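Local atomic coordinates of aldehyde dehydrogenase (Burkholderia vietnamiensis, PDB entry 5KF0), a protein that probably oxidises aldehydes to carboxylic acids with NAD(P)+ as electron acceptor, and is seen here with NADPH bound. Residues His79-Phe84 with Val200-Thr204; Arg87-Leu91 with Ile196-Val200; Thr116-Ala120 with Ala169-Pro174; Gln74-Asp78 with Ala120-Val125; Arg112-Thr116 with Phe447-Asn451. All blocks are in the same frame, centred on the assembly; numbering follows the deposited sequence. Where two conformers were deposited one is given.

Contact 1 of 5, residues His79-Phe84 with Val200-Thr204; sequences HCVARF and VLAET
Val200 is the apolar centre of this contact, its side chain set as a knob into a hole made by His79, Cys80, Arg83 and Phe84. The two methyls divide the work. CG1, anti to the backbone N (chi1 169°), points at the opposite helix and lies 3.8 Å from both Cys80 CA and Arg83 CB, while CG2 turns to CE1 of the Phe84 ring at 4.0 Å. Beside it the sulfur of Cys80 meets the methyl CD2 of Leu201, with SG and CD2 3.6 Å apart. Four residues at i, i+1, i+4 and i+5 of helix 70-86 thus enclose one side chain from the last part of helix 192-202, the local signature of knobs-into-holes packing. Within the nucleotide-binding half of the aldehyde dehydrogenase fold, this docks helix 70-86 against helix 192-202, which precedes strand 211-213. Farther out, Thr204 CG2 comes within 3.6 Å of His79 CD2. Glu203 then closes the polar edge. Arg83 grips its carboxylate side-on, NE to OE1 and NH2 to OE2, both at 2.8 Å and both on syn lone pairs; the guanidinium and carboxylate planes are only 11° apart, so the pair lies almost flat. The anti lone pair of OE1 is left for a second donor, His79, whose NE2 binds it at 2.7 Å from within the ring plane. Ring and carboxylate planes stand 71° apart, and CG of Arg83 lies over one face of the imidazole, offset toward the rim. Arg83 NH1 turns to a second carboxylate, that of Glu86.

Contact 2 of 5, residues Arg87-Leu91 with Ile196-Val200; sequences RFDEL and IIAEV
Arg87 reaches across to Glu199 with its guanidinium edge-on, and the angle between the two flat groups shapes the contact. The planes are 60° apart, so this is not a flat two-pronged pair: NH2 donates to Glu199 OE2 at 3.1 Å from above the carboxylate plane, 40° out of it, and the bond from NH1 to OE1, 3.0 Å long, is weak because its N-H is bent to 141°. Another edge of the same guanidinium is gripped within its own turn. NE and NH2 of Arg87 bind OE1 and OE2 of Glu90 side-on, the NH2 to OE2 bond being 2.8 Å and nearly straight. NH2 thus donates to both glutamates, and two carboxylates fix the rotation of one cation. Lying between them, it probably offsets their repulsion, Glu90 OE2 and Glu199 OE2 being 5.2 Å apart. With the chain bent at chi3, the guanidinium presents one edge to Glu90 and another to Glu199. Over one face of the group sits the methyl CG2 of Ile196, 3.8 Å from NH2. That methyl also meets CD2 of Leu91 at 3.6 Å, the leucine and isoleucine lying alongside and pointing opposite ways. A three-residue salt-bridge network therefore roofs an apolar pair. Arg87 occupies the junction where helix 70-86 gives way to helix 88-99, so the network ties that corner to helix 192-202; Leu91 continues inward to Val110 of helix 103-123, and Glu199 packs on Tyr17 of strand 13-18.

Contact 3 of 5, residues Thr116-Ala120 with Ala169-Pro174; sequences TFRVA and AHKVAP
The short segments 116-120 and 169-174 run nearly parallel, their axes 9.0 Å apart at closest approach and crossing at -27°, with Phe117 and Ala173 bringing their CA atoms to 5.6 Å. This is close helix-helix packing in the interior of the aldehyde dehydrogenase fold, joining helix 103-123 to helix 164-178, which links strands 155-158 and 182-185 of the nucleotide-binding sheet. Small residues permit the approach: CB of Ala120 and CB of Ala173 touch at 3.6 Å. The same Ala173 methyl is centred over one face of the Phe117 ring, 3.8 Å from the centroid and 2° off the normal, a CH-pi contact. Ala169 meets that ring at its edge instead, its CB 3.5 Å from CE1, and Val172 CG1 approaches CZ obliquely. Phe117 also makes a T-shaped (edge-to-face) contact with Phe84 of helix 70-86. At the other end CG2 of Thr116, anti to the backbone N, faces helix 164-178, while OG1 is hydrogen-bonded to Asn166. His170 directs NE2 to Asp450, and Thr116 CG2 lies over the centre of the imidazole, 3.8 Å from its centroid and 6° off the ring normal.

Contact 4 of 5, residues Gln74-Asp78 with Ala120-Val125; sequences QAVLD and ASEEAV
Helices 70-86 and 103-123 pack together at a subunit interface of the tetramer, and this contact joins them where Gln74 and Ser121 bring their CA atoms to 4.9 Å. Ser121 is gripped twice. Its hydroxyl, anti to the backbone N (chi1 166°), donates to Asp78 OD1; OG and OD1 are 2.6 Å apart, the donor arriving on the syn side of the carboxylate but 25° out of its plane. Its carbonyl takes the amide of Gln74, NE2 lying 3.0 Å from O. That bond comes from well above the carbonyl plane, 52° out of it, rather than along a lone pair. The glutamine chain is extended, which carries the amide past the serine and lays it beside Val125: CG1 is 3.7 Å from CD of Gln74, and CG2 is close to NE2. On the apolar side Leu77 packs on helix 103-123. Its CD1 touches CB of Ala120 at 4.0 Å and CB of Ala124 at 4.1 Å, small residues one turn apart, and the leucine also reaches Ala173 and Leu176 of helix 164-178. The polar groups have further partners across the interface. Asp78 OD2 forms a salt bridge with Arg118 of the second subunit, and Gln74 NE2 also bonds to Glu122 of that subunit. Asp78 thus divides its carboxylate, one oxygen for the serine of its own chain and one for an arginine of the neighbour. Such sharing is consistent with the bonds within the chain helping to position the groups that make the intersubunit ones, and the neighbouring arginine probably favours the ionised form of the aspartate.

Contact 5 of 5, residues Arg112-Thr116 with Phe447-Asn451; sequences RLIDT and FRVDN. With ACT (acetate ion), chain H.
Arg112 and Asp450 form the tight part of this contact, a side-on salt bridge in which NE pairs with OD2 and NH2 meets OD1 at 2.9 Å. Both oxygens lie close to the guanidinium plane, yet the carboxylate is tilted 31° against it, so NH2 comes to OD1 from above the carboxylate plane. Bends at chi2 (-82°) and chi3 (-60°) fold the arginine onto its partner, and the carbonyl O of Arg448 lies over the centre of one guanidinium face. Thr116, whose OG1 bonds to Asn166, lies across the aspartate. OD1 is further held by His170 and Asn166. The looser side is bridged by small molecules. A water accepts from Asp450 N and donates to OD2 at 2.6 Å, with a weak bond to Asp115. An acetate, probably from the crystallisation liquor, receives a bond from Arg448 NH1 to OXT at 3.1 Å and weak ones from Arg112 NH2, so two arginines gather round an anion; the Arg448 side chain is about 4 Å from the bound NADPH (nearest atoms). The contact pins the loop between strands 438-441 and 461-462 to helix 103-123, beside helix 164-178, with Arg139 of the third subunit bonding to Arg448 O.

In the fold
Four of the contacts join helices or their ends, and the fifth ties helix 103-123 to a loop. Helix 70-86 supplies contacts 1 and 4, whose centres are about 12 Å apart, and helix 103-123 supplies contacts 3, 4 and 5; contacts 1 and 2 share helix 192-202, with about 8 Å between centres. Contact 3 is about 9 Å, centre to centre, from both 4 and 5, sharing Ala120 with one and Thr116 with the other. Along the chain the first segments come in the order 4, 1, 2, 5, 3, and contact 5 has the longest span, 331 residues. The helices are thereby joined to one another and to helices 164-178 and 192-202 beside the nucleotide-binding sheet, with contact 4 at a subunit interface and contact 5 near the bound NADPH.

Contact 1 of 5, residues His79-Phe84 with Val200-Thr204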
# COMPACT_ATOMS: atom_id res chain seq x y z
N HIS A 79 17.99 16.81 -13.84
CA HIS A 79 19.18 17.40 -14.45
C HIS A 79 20.18 16.32 -14.85
O HIS A 79 20.77 16.38 -15.93
CB HIS A 79 19.86 18.38 -13.50
CG HIS A 79 21.09 19.00 -14.09
ND1 HIS A 79 21.04 20.02 -15.02
CD2 HIS A 79 22.41 18.73 -13.89
CE1 HIS A 79 22.27 20.36 -15.36
NE2 HIS A 79 23.12 19.60 -14.68
N CYS A 80 20.39 15.34 -13.96
CA CYS A 80 21.27 14.22 -14.26
C CYS A 80 20.79 13.45 -15.49
O CYS A 80 21.57 13.17 -16.40
CB CYS A 80 21.36 13.28 -13.06
SG CYS A 80 22.23 14.00 -11.64
N VAL A 81 19.50 13.10 -15.52
CA VAL A 81 18.94 12.38 -16.67
C VAL A 81 19.21 13.13 -17.96
O VAL A 81 19.67 12.55 -18.96
CB VAL A 81 17.43 12.15 -16.48
CG1 VAL A 81 16.80 11.63 -17.79
CG2 VAL A 81 17.19 11.17 -15.35
N ALA A 82 18.92 14.43 -17.97
CA ALA A 82 19.12 15.22 -19.18
C ALA A 82 20.58 15.25 -19.61
O ALA A 82 20.89 15.14 -20.80
CB ALA A 82 18.61 16.64 -18.98
N ARG A 83 21.49 15.40 -18.65
CA ARG A 83 22.90 15.51 -18.99
C ARG A 83 23.49 14.16 -19.40
O ARG A 83 24.38 14.11 -20.26
CB ARG A 83 23.69 16.13 -17.82
CG ARG A 83 23.30 17.58 -17.52
CD ARG A 83 23.91 18.59 -18.51
NE ARG A 83 25.33 18.76 -18.24
CZ ARG A 83 26.31 18.59 -19.13
NH1 ARG A 83 26.03 18.29 -20.39
NH2 ARG A 83 27.57 18.75 -18.76
N PHE A 84 23.01 13.06 -18.80
CA PHE A 84 23.49 11.75 -19.22
C PHE A 84 23.07 11.46 -20.66
O PHE A 84 23.83 10.87 -21.43
CB PHE A 84 22.97 10.65 -18.28
CG PHE A 84 23.44 10.77 -16.85
CD1 PHE A 84 24.59 11.49 -16.52
CD2 PHE A 84 22.71 10.17 -15.83
CE1 PHE A 84 25.00 11.59 -15.19
CE2 PHE A 84 23.10 10.27 -14.51
CZ PHE A 84 24.25 10.97 -14.18
N VAL A 200 28.47 16.02 -13.26
CA VAL A 200 27.10 16.41 -13.55
C VAL A 200 26.39 16.88 -12.29
O VAL A 200 25.72 17.92 -12.28
CB VAL A 200 26.35 15.24 -14.23
CG1 VAL A 200 24.85 15.52 -14.30
CG2 VAL A 200 26.92 15.04 -15.64
N LEU A 201 26.53 16.13 -11.19
CA LEU A 201 25.94 16.55 -9.92
C LEU A 201 26.51 17.88 -9.44
O LEU A 201 25.79 18.66 -8.79
CB LEU A 201 26.16 15.48 -8.84
CG LEU A 201 25.25 14.27 -8.91
CD1 LEU A 201 25.76 13.20 -7.95
CD2 LEU A 201 23.83 14.71 -8.55
N ALA A 202 27.78 18.16 -9.74
CA ALA A 202 28.40 19.41 -9.32
C ALA A 202 27.79 20.62 -10.00
O ALA A 202 27.96 21.74 -9.50
CB ALA A 202 29.90 19.35 -9.59
N GLU A 203 27.07 20.42 -11.10
CA GLU A 203 26.36 21.49 -11.78
C GLU A 203 25.07 21.90 -11.08
O GLU A 203 24.50 22.94 -11.43
CB GLU A 203 26.03 21.07 -13.22
CG GLU A 203 27.25 20.69 -14.06
CD GLU A 203 26.89 20.07 -15.40
OE1 GLU A 203 25.69 19.78 -15.64
OE2 GLU A 203 27.80 19.87 -16.23
N THR A 204 24.60 21.11 -10.11
CA THR A 204 23.32 21.38 -9.48
C THR A 204 23.48 22.24 -8.23
O THR A 204 24.59 22.46 -7.73
CB THR A 204 22.60 20.09 -9.10
OG1 THR A 204 23.27 19.48 -7.99
CG2 THR A 204 22.56 19.12 -10.27

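Contact 2 of 5, residues Arg87-Leu91 with Ile196-Val200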
# COMPACT_ATOMS: atom_id res chain seq x y z
N ARG A 87 25.39 13.40 -22.85
CA ARG A 87 26.76 12.89 -22.82
C ARG A 87 26.80 11.38 -23.02
O ARG A 87 27.74 10.71 -22.58
CB ARG A 87 27.43 13.29 -21.51
CG ARG A 87 27.49 14.82 -21.35
CD ARG A 87 28.04 15.25 -19.99
NE ARG A 87 29.46 14.94 -19.86
CZ ARG A 87 30.23 15.42 -18.89
NH1 ARG A 87 29.73 16.23 -17.97
NH2 ARG A 87 31.52 15.09 -18.85
N PHE A 88 25.79 10.84 -23.72
CA PHE A 88 25.60 9.40 -23.83
C PHE A 88 26.83 8.71 -24.42
O PHE A 88 27.34 7.73 -23.86
CB PHE A 88 24.36 9.12 -24.69
CG PHE A 88 23.97 7.68 -24.75
CD1 PHE A 88 23.01 7.17 -23.90
CD2 PHE A 88 24.55 6.83 -25.69
CE1 PHE A 88 22.64 5.84 -23.96
CE2 PHE A 88 24.18 5.50 -25.76
CZ PHE A 88 23.23 5.00 -24.89
N ASP A 89 27.32 9.21 -25.56
CA ASP A 89 28.46 8.58 -26.22
C ASP A 89 29.74 8.72 -25.40
O ASP A 89 30.58 7.82 -25.41
CB ASP A 89 28.66 9.16 -27.61
CG ASP A 89 27.48 8.88 -28.53
OD1 ASP A 89 26.88 7.80 -28.42
OD2 ASP A 89 27.15 9.74 -29.38
N GLU A 90 29.90 9.84 -24.69
CA GLU A 90 31.06 10.02 -23.83
C GLU A 90 31.05 8.99 -22.70
O GLU A 90 32.08 8.35 -22.42
CB GLU A 90 31.08 11.44 -23.27
CG GLU A 90 32.13 11.69 -22.22
CD GLU A 90 31.97 13.05 -21.56
OE1 GLU A 90 31.07 13.81 -21.97
OE2 GLU A 90 32.75 13.35 -20.63
N LEU A 91 29.90 8.82 -22.05
CA LEU A 91 29.79 7.84 -20.97
C LEU A 91 30.04 6.43 -21.49
O LEU A 91 30.74 5.64 -20.84
CB LEU A 91 28.41 7.94 -20.32
CG LEU A 91 28.27 9.16 -19.40
CD1 LEU A 91 26.80 9.52 -19.21
CD2 LEU A 91 28.95 8.89 -18.07
N ILE A 196 32.33 11.25 -13.83
CA ILE A 196 31.46 12.01 -14.73
C ILE A 196 30.10 12.25 -14.08
O ILE A 196 29.53 13.35 -14.17
CB ILE A 196 31.34 11.30 -16.09
CG1 ILE A 196 32.69 11.28 -16.81
CG2 ILE A 196 30.29 12.01 -16.96
CD1 ILE A 196 32.70 10.37 -18.02
N ILE A 197 29.56 11.22 -13.42
CA ILE A 197 28.35 11.41 -12.61
C ILE A 197 28.55 12.55 -11.62
O ILE A 197 27.70 13.44 -11.48
CB ILE A 197 27.96 10.10 -11.90
CG1 ILE A 197 27.53 9.03 -12.91
CG2 ILE A 197 26.86 10.34 -10.88
CD1 ILE A 197 27.18 7.68 -12.28
N ALA A 198 29.71 12.56 -10.95
CA ALA A 198 30.00 13.62 -9.98
C ALA A 198 30.06 14.99 -10.63
O ALA A 198 29.57 15.98 -10.07
CB ALA A 198 31.32 13.32 -9.25
N GLU A 199 30.68 15.09 -11.82
CA GLU A 199 30.77 16.37 -12.51
C GLU A 199 29.37 16.91 -12.84
O GLU A 199 29.11 18.11 -12.70
CB GLU A 199 31.59 16.20 -13.79
CG GLU A 199 31.77 17.47 -14.59
CD GLU A 199 32.22 17.18 -16.02
OE1 GLU A 199 31.89 17.97 -16.92
OE2 GLU A 199 32.87 16.14 -16.23
N VAL A 200 28.47 16.02 -13.26
CA VAL A 200 27.10 16.41 -13.55
C VAL A 200 26.39 16.88 -12.29
O VAL A 200 25.72 17.92 -12.28
CB VAL A 200 26.35 15.24 -14.23
CG1 VAL A 200 24.85 15.52 -14.30
CG2 VAL A 200 26.92 15.04 -15.64

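Contact 3 of 5, residues Thr116-Ala120 with Ala169-Pro174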
# COMPACT_ATOMS: atom_id res chain seq x y z
N THR A 116 17.70 4.19 -14.36
CA THR A 116 17.75 4.15 -12.90
C THR A 116 17.51 5.54 -12.30
O THR A 116 16.74 5.69 -11.35
CB THR A 116 19.09 3.56 -12.46
OG1 THR A 116 19.20 2.22 -12.95
CG2 THR A 116 19.24 3.56 -10.93
N PHE A 117 18.15 6.57 -12.86
CA PHE A 117 17.88 7.92 -12.38
C PHE A 117 16.45 8.36 -12.66
O PHE A 117 15.87 9.11 -11.86
CB PHE A 117 18.88 8.92 -13.00
CG PHE A 117 20.14 9.06 -12.20
CD1 PHE A 117 21.10 8.04 -12.21
CD2 PHE A 117 20.38 10.19 -11.44
CE1 PHE A 117 22.27 8.16 -11.45
CE2 PHE A 117 21.55 10.32 -10.68
CZ PHE A 117 22.49 9.30 -10.69
N ARG A 118 15.86 7.91 -13.77
CA ARG A 118 14.49 8.30 -14.05
C ARG A 118 13.52 7.67 -13.06
O ARG A 118 12.57 8.32 -12.61
CB ARG A 118 14.10 7.93 -15.48
CG ARG A 118 12.69 8.37 -15.78
CD ARG A 118 12.36 8.38 -17.25
NE ARG A 118 11.09 9.05 -17.42
CZ ARG A 118 10.46 9.20 -18.57
NH1 ARG A 118 10.98 8.72 -19.70
NH2 ARG A 118 9.30 9.84 -18.60
N VAL A 119 13.74 6.39 -12.69
CA VAL A 119 12.90 5.80 -11.65
C VAL A 119 13.04 6.58 -10.35
O VAL A 119 12.04 6.84 -9.65
CB VAL A 119 13.25 4.31 -11.42
CG1 VAL A 119 12.43 3.73 -10.27
CG2 VAL A 119 13.03 3.49 -12.67
N ALA A 120 14.27 6.96 -10.00
CA ALA A 120 14.47 7.74 -8.79
C ALA A 120 13.77 9.09 -8.86
O ALA A 120 13.21 9.56 -7.86
CB ALA A 120 15.97 7.94 -8.53
N ALA A 169 24.68 4.18 -9.72
CA ALA A 169 23.38 4.84 -9.80
C ALA A 169 22.38 4.25 -8.82
O ALA A 169 21.55 4.98 -8.26
CB ALA A 169 22.82 4.74 -11.23
N HIS A 170 22.45 2.93 -8.58
CA HIS A 170 21.51 2.31 -7.66
C HIS A 170 21.75 2.70 -6.21
O HIS A 170 20.92 2.36 -5.36
CB HIS A 170 21.53 0.78 -7.84
CG HIS A 170 20.58 0.31 -8.90
ND1 HIS A 170 19.21 0.34 -8.73
CD2 HIS A 170 20.79 -0.13 -10.17
CE1 HIS A 170 18.62 -0.08 -9.83
NE2 HIS A 170 19.55 -0.37 -10.72
N LYS A 171 22.84 3.40 -5.91
CA LYS A 171 23.04 4.00 -4.59
C LYS A 171 22.87 5.51 -4.61
O LYS A 171 22.15 6.06 -3.78
CB LYS A 171 24.44 3.64 -4.05
CG LYS A 171 24.69 2.11 -4.05
CD LYS A 171 26.03 1.76 -3.38
CE LYS A 171 26.39 0.29 -3.64
NZ LYS A 171 25.38 -0.66 -3.05
N VAL A 172 23.49 6.18 -5.59
CA VAL A 172 23.46 7.64 -5.69
C VAL A 172 22.04 8.14 -5.90
O VAL A 172 21.59 9.09 -5.25
CB VAL A 172 24.39 8.11 -6.82
CG1 VAL A 172 24.18 9.59 -7.13
CG2 VAL A 172 25.85 7.82 -6.47
N ALA A 173 21.33 7.56 -6.89
CA ALA A 173 20.03 8.12 -7.24
C ALA A 173 19.02 7.99 -6.10
O ALA A 173 18.33 8.98 -5.80
CB ALA A 173 19.52 7.47 -8.54
N PRO A 174 18.89 6.84 -5.43
CA PRO A 174 17.98 6.79 -4.27
C PRO A 174 18.43 7.66 -3.12
O PRO A 174 17.58 8.21 -2.40
CB PRO A 174 17.97 5.31 -3.87
CG PRO A 174 18.78 4.58 -4.87
CD PRO A 174 19.49 5.53 -5.76

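Contact 4 of 5, residues Gln74-Asp78 with Ala120-Val125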
# COMPACT_ATOMS: atom_id res chain seq x y z
N GLN A 74 13.81 15.95 -6.96
CA GLN A 74 13.45 15.49 -8.29
C GLN A 74 14.16 16.30 -9.38
O GLN A 74 14.64 15.74 -10.37
CB GLN A 74 11.94 15.57 -8.48
CG GLN A 74 11.48 15.02 -9.83
CD GLN A 74 9.98 15.15 -10.02
OE1 GLN A 74 9.43 16.24 -10.00
NE2 GLN A 74 9.31 14.01 -10.20
N ALA A 75 14.23 17.63 -9.21
CA ALA A 75 14.86 18.47 -10.23
C ALA A 75 16.34 18.13 -10.38
O ALA A 75 16.88 18.17 -11.50
CB ALA A 75 14.68 19.95 -9.88
N VAL A 76 17.02 17.83 -9.27
CA VAL A 76 18.42 17.41 -9.34
C VAL A 76 18.53 16.13 -10.16
O VAL A 76 19.38 16.01 -11.05
CB VAL A 76 18.99 17.22 -7.92
CG1 VAL A 76 20.32 16.50 -7.99
CG2 VAL A 76 19.16 18.59 -7.24
N LEU A 77 17.66 15.16 -9.88
CA LEU A 77 17.70 13.90 -10.62
C LEU A 77 17.39 14.11 -12.10
O LEU A 77 18.02 13.49 -12.96
CB LEU A 77 16.72 12.90 -9.98
CG LEU A 77 17.18 12.45 -8.59
CD1 LEU A 77 16.02 11.90 -7.75
CD2 LEU A 77 18.30 11.42 -8.71
N ASP A 78 16.43 14.98 -12.40
CA ASP A 78 16.09 15.26 -13.79
C ASP A 78 17.24 15.93 -14.52
O ASP A 78 17.45 15.67 -15.72
CB ASP A 78 14.86 16.16 -13.88
CG ASP A 78 13.60 15.48 -13.41
OD1 ASP A 78 13.55 14.23 -13.43
OD2 ASP A 78 12.65 16.20 -13.02
N ALA A 120 14.27 6.96 -10.00
CA ALA A 120 14.47 7.74 -8.79
C ALA A 120 13.77 9.09 -8.86
O ALA A 120 13.21 9.56 -7.86
CB ALA A 120 15.97 7.94 -8.53
N SER A 121 13.80 9.75 -10.03
CA SER A 121 13.08 11.02 -10.18
C SER A 121 11.59 10.85 -9.88
O SER A 121 10.99 11.69 -9.20
CB SER A 121 13.28 11.57 -11.60
OG SER A 121 12.34 12.60 -11.86
N GLU A 122 10.99 9.76 -10.37
CA GLU A 122 9.59 9.48 -10.08
C GLU A 122 9.35 9.20 -8.60
O GLU A 122 8.40 9.72 -8.01
CB GLU A 122 9.11 8.29 -10.93
CG GLU A 122 9.20 8.52 -12.43
CD GLU A 122 9.03 7.22 -13.21
OE1 GLU A 122 8.79 6.17 -12.57
OE2 GLU A 122 9.12 7.24 -14.45
N GLU A 123 10.21 8.37 -7.99
CA GLU A 123 9.98 7.99 -6.60
C GLU A 123 10.25 9.14 -5.64
O GLU A 123 9.70 9.15 -4.53
CB GLU A 123 10.83 6.77 -6.22
CG GLU A 123 10.47 5.49 -6.99
CD GLU A 123 9.12 4.92 -6.60
OE1 GLU A 123 8.57 5.32 -5.55
OE2 GLU A 123 8.61 4.05 -7.34
N ALA A 124 11.05 10.13 -6.06
CA ALA A 124 11.40 11.22 -5.15
C ALA A 124 10.19 12.00 -4.67
O ALA A 124 10.23 12.61 -3.60
CB ALA A 124 12.39 12.17 -5.83
N VAL A 125 9.12 12.04 -5.47
CA VAL A 125 7.95 12.83 -5.11
C VAL A 125 6.82 11.97 -4.57
O VAL A 125 5.69 12.45 -4.44
CB VAL A 125 7.46 13.69 -6.30
CG1 VAL A 125 8.49 14.76 -6.63
CG2 VAL A 125 7.18 12.81 -7.53

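Contact 5 of 5, residues Arg112-Thr116 with Phe447-Asn451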
# COMPACT_ATOMS: atom_id res chain seq x y z
N ARG A 112 20.72 2.08 -19.06
CA ARG A 112 20.27 1.66 -17.73
C ARG A 112 20.53 2.74 -16.69
O ARG A 112 19.71 2.97 -15.79
CB ARG A 112 20.99 0.37 -17.33
CG ARG A 112 20.62 -0.84 -18.17
CD ARG A 112 19.32 -1.47 -17.70
NE ARG A 112 19.42 -1.93 -16.31
CZ ARG A 112 20.04 -3.03 -15.92
NH1 ARG A 112 20.63 -3.81 -16.82
NH2 ARG A 112 20.09 -3.36 -14.64
N LEU A 113 21.69 3.40 -16.78
CA LEU A 113 22.01 4.51 -15.88
C LEU A 113 20.92 5.57 -15.93
O LEU A 113 20.46 6.06 -14.89
CB LEU A 113 23.36 5.12 -16.29
CG LEU A 113 23.69 6.53 -15.76
CD1 LEU A 113 23.90 6.53 -14.24
CD2 LEU A 113 24.91 7.13 -16.47
N ILE A 114 20.51 5.93 -17.14
CA ILE A 114 19.43 6.90 -17.32
C ILE A 114 18.11 6.35 -16.76
O ILE A 114 17.39 7.06 -16.05
CB ILE A 114 19.30 7.28 -18.81
CG1 ILE A 114 20.53 8.08 -19.24
CG2 ILE A 114 18.03 8.08 -19.04
CD1 ILE A 114 20.79 8.05 -20.74
N ASP A 115 17.80 5.08 -17.06
CA ASP A 115 16.60 4.43 -16.53
C ASP A 115 16.57 4.50 -15.00
O ASP A 115 15.54 4.81 -14.40
CB ASP A 115 16.54 2.95 -16.96
CG ASP A 115 16.20 2.75 -18.44
OD1 ASP A 115 15.73 3.69 -19.11
OD2 ASP A 115 16.39 1.61 -18.92
N THR A 116 17.70 4.19 -14.36
CA THR A 116 17.75 4.15 -12.90
C THR A 116 17.51 5.54 -12.30
O THR A 116 16.74 5.69 -11.35
CB THR A 116 19.09 3.56 -12.46
OG1 THR A 116 19.20 2.22 -12.95
CG2 THR A 116 19.24 3.56 -10.93
N PHE A 447 18.56 -11.40 -16.13
CA PHE A 447 17.67 -10.27 -16.38
C PHE A 447 17.47 -9.42 -15.13
O PHE A 447 17.22 -9.95 -14.04
CB PHE A 447 16.30 -10.75 -16.88
CG PHE A 447 15.30 -9.64 -17.03
CD1 PHE A 447 15.30 -8.85 -18.17
CD2 PHE A 447 14.40 -9.35 -16.02
CE1 PHE A 447 14.39 -7.80 -18.30
CE2 PHE A 447 13.50 -8.30 -16.15
CZ PHE A 447 13.50 -7.54 -17.29
N ARG A 448 17.56 -8.10 -15.30
CA ARG A 448 17.20 -7.12 -14.28
C ARG A 448 16.62 -5.89 -14.96
O ARG A 448 17.13 -5.44 -15.99
CB ARG A 448 18.42 -6.70 -13.45
CG ARG A 448 18.08 -5.64 -12.38
CD ARG A 448 19.33 -5.23 -11.61
NE ARG A 448 19.01 -4.33 -10.51
CZ ARG A 448 19.91 -3.82 -9.67
NH1 ARG A 448 21.21 -4.08 -9.84
NH2 ARG A 448 19.51 -3.06 -8.66
N VAL A 449 15.54 -5.36 -14.40
CA VAL A 449 15.01 -4.06 -14.78
C VAL A 449 15.07 -3.18 -13.54
O VAL A 449 14.90 -3.66 -12.41
CB VAL A 449 13.59 -4.18 -15.38
CG1 VAL A 449 12.63 -4.88 -14.44
CG2 VAL A 449 13.05 -2.83 -15.83
N ASP A 450 15.38 -1.89 -13.72
CA ASP A 450 15.98 -1.17 -12.61
C ASP A 450 15.00 -0.75 -11.52
O ASP A 450 15.46 -0.32 -10.46
CB ASP A 450 16.76 0.03 -13.15
CG ASP A 450 17.98 -0.42 -13.93
OD1 ASP A 450 18.87 -1.04 -13.32
OD2 ASP A 450 18.03 -0.17 -15.15
N ASN A 451 13.69 -0.88 -11.73
CA ASN A 451 12.77 -0.61 -10.63
C ASN A 451 12.52 -1.83 -9.75
O ASN A 451 11.99 -1.67 -8.65
CB ASN A 451 11.42 -0.10 -11.16
CG ASN A 451 10.71 -1.11 -12.03
OD1 ASN A 451 11.35 -1.91 -12.72
ND2 ASN A 451 9.38 -1.07 -12.02
C ACT H . 22.52 -5.90 -13.11
O ACT H . 22.18 -5.97 -14.33
OXT ACT H . 22.47 -4.78 -12.56
CH3 ACT H . 22.97 -7.10 -12.32
O HOH W 1 15.97 -0.88 -16.57